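Local coordinates for protein multicopper oxidase (Pseudomonas thermotolerans, PDB 6VOW) that probably oxidises phenolic or similar substrates as a laccase-like enzyme, passing the electrons through its copper centres to reduce dioxygen to water, at residues N312-P317 and P409-T414. Sequence-based numbering, arbitrary orientation.
Sequences NPVAEP and PYFTDT
Phe-411 pushes its ring into a bend of the 312-317 loop, and every touch across the contact falls on that ring. Val-314 covers one face near its margin, CB standing 4.2 Å above the plane of the Phe-411 ring. A chi1 of -166° sets CG1 opposite the backbone N, and this methyl comes within 3.8 Å of Phe-411 CE1. Pro-317 meets the ring edge, CD lying 3.8 Å from Phe-411 CZ. Glu-316 starts away from the strand, but a bend at chi2 (52°) brings OE2 back to 4.0 Å from Phe-411 CZ, the carboxylate tilted 46° to the ring. Glu-316 OE2 also forms a salt bridge with Lys-398 NZ, on the strand that pairs with 410-412. No hydrogen bond joins the segments. Strand 410-412 edges one sheet of the C-terminal cupredoxin domain, and the loop leads from strand 288-296 into strand 323-329 at the opposite edge of that sheet. Val-396 touches both Val-314 and Phe-411. Beyond the strand, the chain turns toward the copper cluster: Asp-413 OD1 accepts a hydrogen bond from Thr-414 OG1 (2.8 Å) through its anti lone pair and is hydrogen-bonded to His-96 NE2 as well, while Thr-414 OG1 is also hydrogen-bonded to ND1 of the copper ligand His-391.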
ATOM      1  N   ASN A 312       3.341 -10.745 -13.184  1.00 52.99           N
ATOM      2  CA  ASN A 312       4.535  -9.878 -13.237  1.00 47.54           C
ATOM      3  C   ASN A 312       5.874 -10.665 -13.260  1.00 41.75           C
ATOM      4  O   ASN A 312       5.917 -11.785 -12.757  1.00 38.85           O
ATOM      5  CB  ASN A 312       4.397  -8.938 -12.078  1.00 35.41           C
ATOM      6  CG  ASN A 312       3.331  -7.957 -12.363  1.00 40.44           C
ATOM      7  OD1 ASN A 312       3.215  -7.535 -13.500  1.00 39.17           O
ATOM      8  ND2 ASN A 312       2.499  -7.636 -11.395  1.00 39.47           N
ATOM      9  N   PRO A 313       6.932 -10.103 -13.869  1.00 42.62           N
ATOM     10  CA  PRO A 313       8.225 -10.749 -13.989  1.00 46.92           C
ATOM     11  C   PRO A 313       9.055 -10.718 -12.690  1.00 54.60           C
ATOM     12  O   PRO A 313      10.091 -10.053 -12.619  1.00 49.91           O
ATOM     13  CB  PRO A 313       8.934  -9.909 -15.085  1.00 43.98           C
ATOM     14  CG  PRO A 313       8.388  -8.542 -14.858  1.00 47.53           C
ATOM     15  CD  PRO A 313       6.926  -8.794 -14.598  1.00 49.62           C
ATOM     16  N   VAL A 314       8.608 -11.473 -11.700  1.00 60.38           N
ATOM     17  CA  VAL A 314       9.234 -11.531 -10.397  1.00 53.21           C
ATOM     18  C   VAL A 314      10.020 -12.825 -10.336  1.00 52.79           C
ATOM     19  O   VAL A 314       9.662 -13.821 -10.897  1.00 57.93           O
ATOM     20  CB  VAL A 314       8.166 -11.551  -9.317  1.00 52.61           C
ATOM     21  CG1 VAL A 314       8.780 -11.258  -7.971  1.00 69.68           C
ATOM     22  CG2 VAL A 314       7.070 -10.572  -9.608  1.00 62.08           C
ATOM     23  N   ALA A 315      11.117 -12.792  -9.616  1.00 60.26           N
ATOM     24  CA  ALA A 315      12.035 -13.907  -9.577  1.00 61.50           C
ATOM     25  C   ALA A 315      11.448 -15.019  -8.693  1.00 69.04           C
ATOM     26  O   ALA A 315      11.258 -14.830  -7.510  1.00 66.63           O
ATOM     27  CB  ALA A 315      13.406 -13.410  -9.068  1.00 55.91           C
ATOM     28  N   GLU A 316      11.113 -16.160  -9.294  1.00 67.53           N
ATOM     29  CA  GLU A 316      10.576 -17.293  -8.569  1.00 58.62           C
ATOM     30  C   GLU A 316      11.510 -17.664  -7.462  1.00 57.20           C
ATOM     31  O   GLU A 316      12.684 -17.903  -7.692  1.00 64.53           O
ATOM     32  CB  GLU A 316      10.381 -18.500  -9.487  1.00 65.24           C
ATOM     33  CG  GLU A 316       9.522 -19.600  -8.878  1.00 73.53           C
ATOM     34  CD  GLU A 316       8.174 -19.121  -8.341  1.00 87.83           C
ATOM     35  OE1 GLU A 316       7.271 -18.820  -9.174  1.00 65.20           O
ATOM     36  OE2 GLU A 316       8.021 -19.057  -7.083  1.00 93.24           O
ATOM     37  N   PRO A 317      11.030 -17.647  -6.238  1.00 56.45           N
ATOM     38  CA  PRO A 317      11.902 -18.269  -5.267  1.00 54.79           C
ATOM     39  C   PRO A 317      11.825 -19.777  -5.524  1.00 60.22           C
ATOM     40  O   PRO A 317      10.758 -20.290  -5.918  1.00 67.96           O
ATOM     41  CB  PRO A 317      11.338 -17.804  -3.918  1.00 50.80           C
ATOM     42  CG  PRO A 317      10.541 -16.608  -4.272  1.00 56.37           C
ATOM     43  CD  PRO A 317       9.925 -16.954  -5.595  1.00 52.24           C
ATOM     44  N   PRO A 409      -0.349 -19.663  -2.238  1.00 54.32           N
ATOM     45  CA  PRO A 409       0.873 -18.881  -2.314  1.00 50.32           C
ATOM     46  C   PRO A 409       0.777 -17.794  -3.318  1.00 54.86           C
ATOM     47  O   PRO A 409       0.336 -18.049  -4.439  1.00 64.35           O
ATOM     48  CB  PRO A 409       1.909 -19.905  -2.818  1.00 44.99           C
ATOM     49  CG  PRO A 409       1.422 -21.186  -2.315  1.00 51.07           C
ATOM     50  CD  PRO A 409      -0.072 -21.109  -2.486  1.00 53.50           C
ATOM     51  N   TYR A 410       1.239 -16.606  -2.934  1.00 51.46           N
ATOM     52  CA  TYR A 410       1.110 -15.453  -3.794  1.00 46.57           C
ATOM     53  C   TYR A 410       2.228 -14.516  -3.481  1.00 45.13           C
ATOM     54  O   TYR A 410       2.894 -14.664  -2.431  1.00 41.09           O
ATOM     55  CB  TYR A 410      -0.254 -14.776  -3.569  1.00 50.80           C
ATOM     56  CG  TYR A 410      -0.442 -14.226  -2.154  1.00 59.67           C
ATOM     57  CD1 TYR A 410      -0.575 -15.067  -1.044  1.00 55.15           C
ATOM     58  CD2 TYR A 410      -0.492 -12.843  -1.939  1.00 51.70           C
ATOM     59  CE1 TYR A 410      -0.738 -14.530   0.235  1.00 64.39           C
ATOM     60  CE2 TYR A 410      -0.693 -12.304  -0.711  1.00 47.00           C
ATOM     61  CZ  TYR A 410      -0.807 -13.145   0.373  1.00 59.88           C
ATOM     62  OH  TYR A 410      -0.988 -12.513   1.551  1.00 48.07           O
ATOM     63  N   PHE A 411       2.460 -13.607  -4.416  1.00 38.92           N
ATOM     64  CA  PHE A 411       3.507 -12.577  -4.360  1.00 42.88           C
ATOM     65  C   PHE A 411       2.939 -11.285  -3.897  1.00 45.64           C
ATOM     66  O   PHE A 411       1.874 -10.896  -4.292  1.00 47.64           O
ATOM     67  CB  PHE A 411       4.099 -12.284  -5.744  1.00 47.80           C
ATOM     68  CG  PHE A 411       5.097 -13.330  -6.221  1.00 45.56           C
ATOM     69  CD1 PHE A 411       6.414 -13.333  -5.734  1.00 41.14           C
ATOM     70  CD2 PHE A 411       4.728 -14.247  -7.200  1.00 43.72           C
ATOM     71  CE1 PHE A 411       7.316 -14.277  -6.133  1.00 46.63           C
ATOM     72  CE2 PHE A 411       5.647 -15.204  -7.653  1.00 48.37           C
ATOM     73  CZ  PHE A 411       6.938 -15.213  -7.112  1.00 46.44           C
ATOM     74  N   THR A 412       3.701 -10.570  -3.118  1.00 40.71           N
ATOM     75  CA  THR A 412       3.259  -9.350  -2.483  1.00 39.45           C
ATOM     76  C   THR A 412       4.471  -8.709  -1.863  1.00 43.65           C
ATOM     77  O   THR A 412       5.469  -9.372  -1.703  1.00 45.64           O
ATOM     78  CB  THR A 412       2.173  -9.677  -1.417  1.00 40.62           C
ATOM     79  OG1 THR A 412       1.810  -8.497  -0.752  1.00 43.38           O
ATOM     80  CG2 THR A 412       2.645 -10.692  -0.418  1.00 43.58           C
ATOM     81  N   ASP A 413       4.369  -7.405  -1.549  1.00 43.14           N
ATOM     82  CA  ASP A 413       5.355  -6.618  -0.809  1.00 43.17           C
ATOM     83  C   ASP A 413       4.930  -6.539   0.685  1.00 56.33           C
ATOM     84  O   ASP A 413       5.685  -6.053   1.577  1.00 61.25           O
ATOM     85  CB  ASP A 413       5.499  -5.220  -1.429  1.00 40.86           C
ATOM     86  CG  ASP A 413       4.144  -4.476  -1.578  1.00 57.89           C
ATOM     87  OD1 ASP A 413       3.528  -4.181  -0.526  1.00 65.11           O
ATOM     88  OD2 ASP A 413       3.675  -4.172  -2.728  1.00 64.00           O
ATOM     89  N   THR A 414       3.724  -7.044   0.980  1.00 46.31           N
ATOM     90  CA  THR A 414       3.201  -6.975   2.335  1.00 48.16           C
ATOM     91  C   THR A 414       2.441  -8.176   2.780  1.00 46.16           C
ATOM     92  O   THR A 414       1.665  -8.695   2.055  1.00 43.66           O
ATOM     93  CB  THR A 414       2.394  -5.698   2.454  1.00 43.21           C
ATOM     94  OG1 THR A 414       3.336  -4.687   2.208  1.00 44.65           O
ATOM     95  CG2 THR A 414       1.873  -5.424   3.887  1.00 52.24           C
TER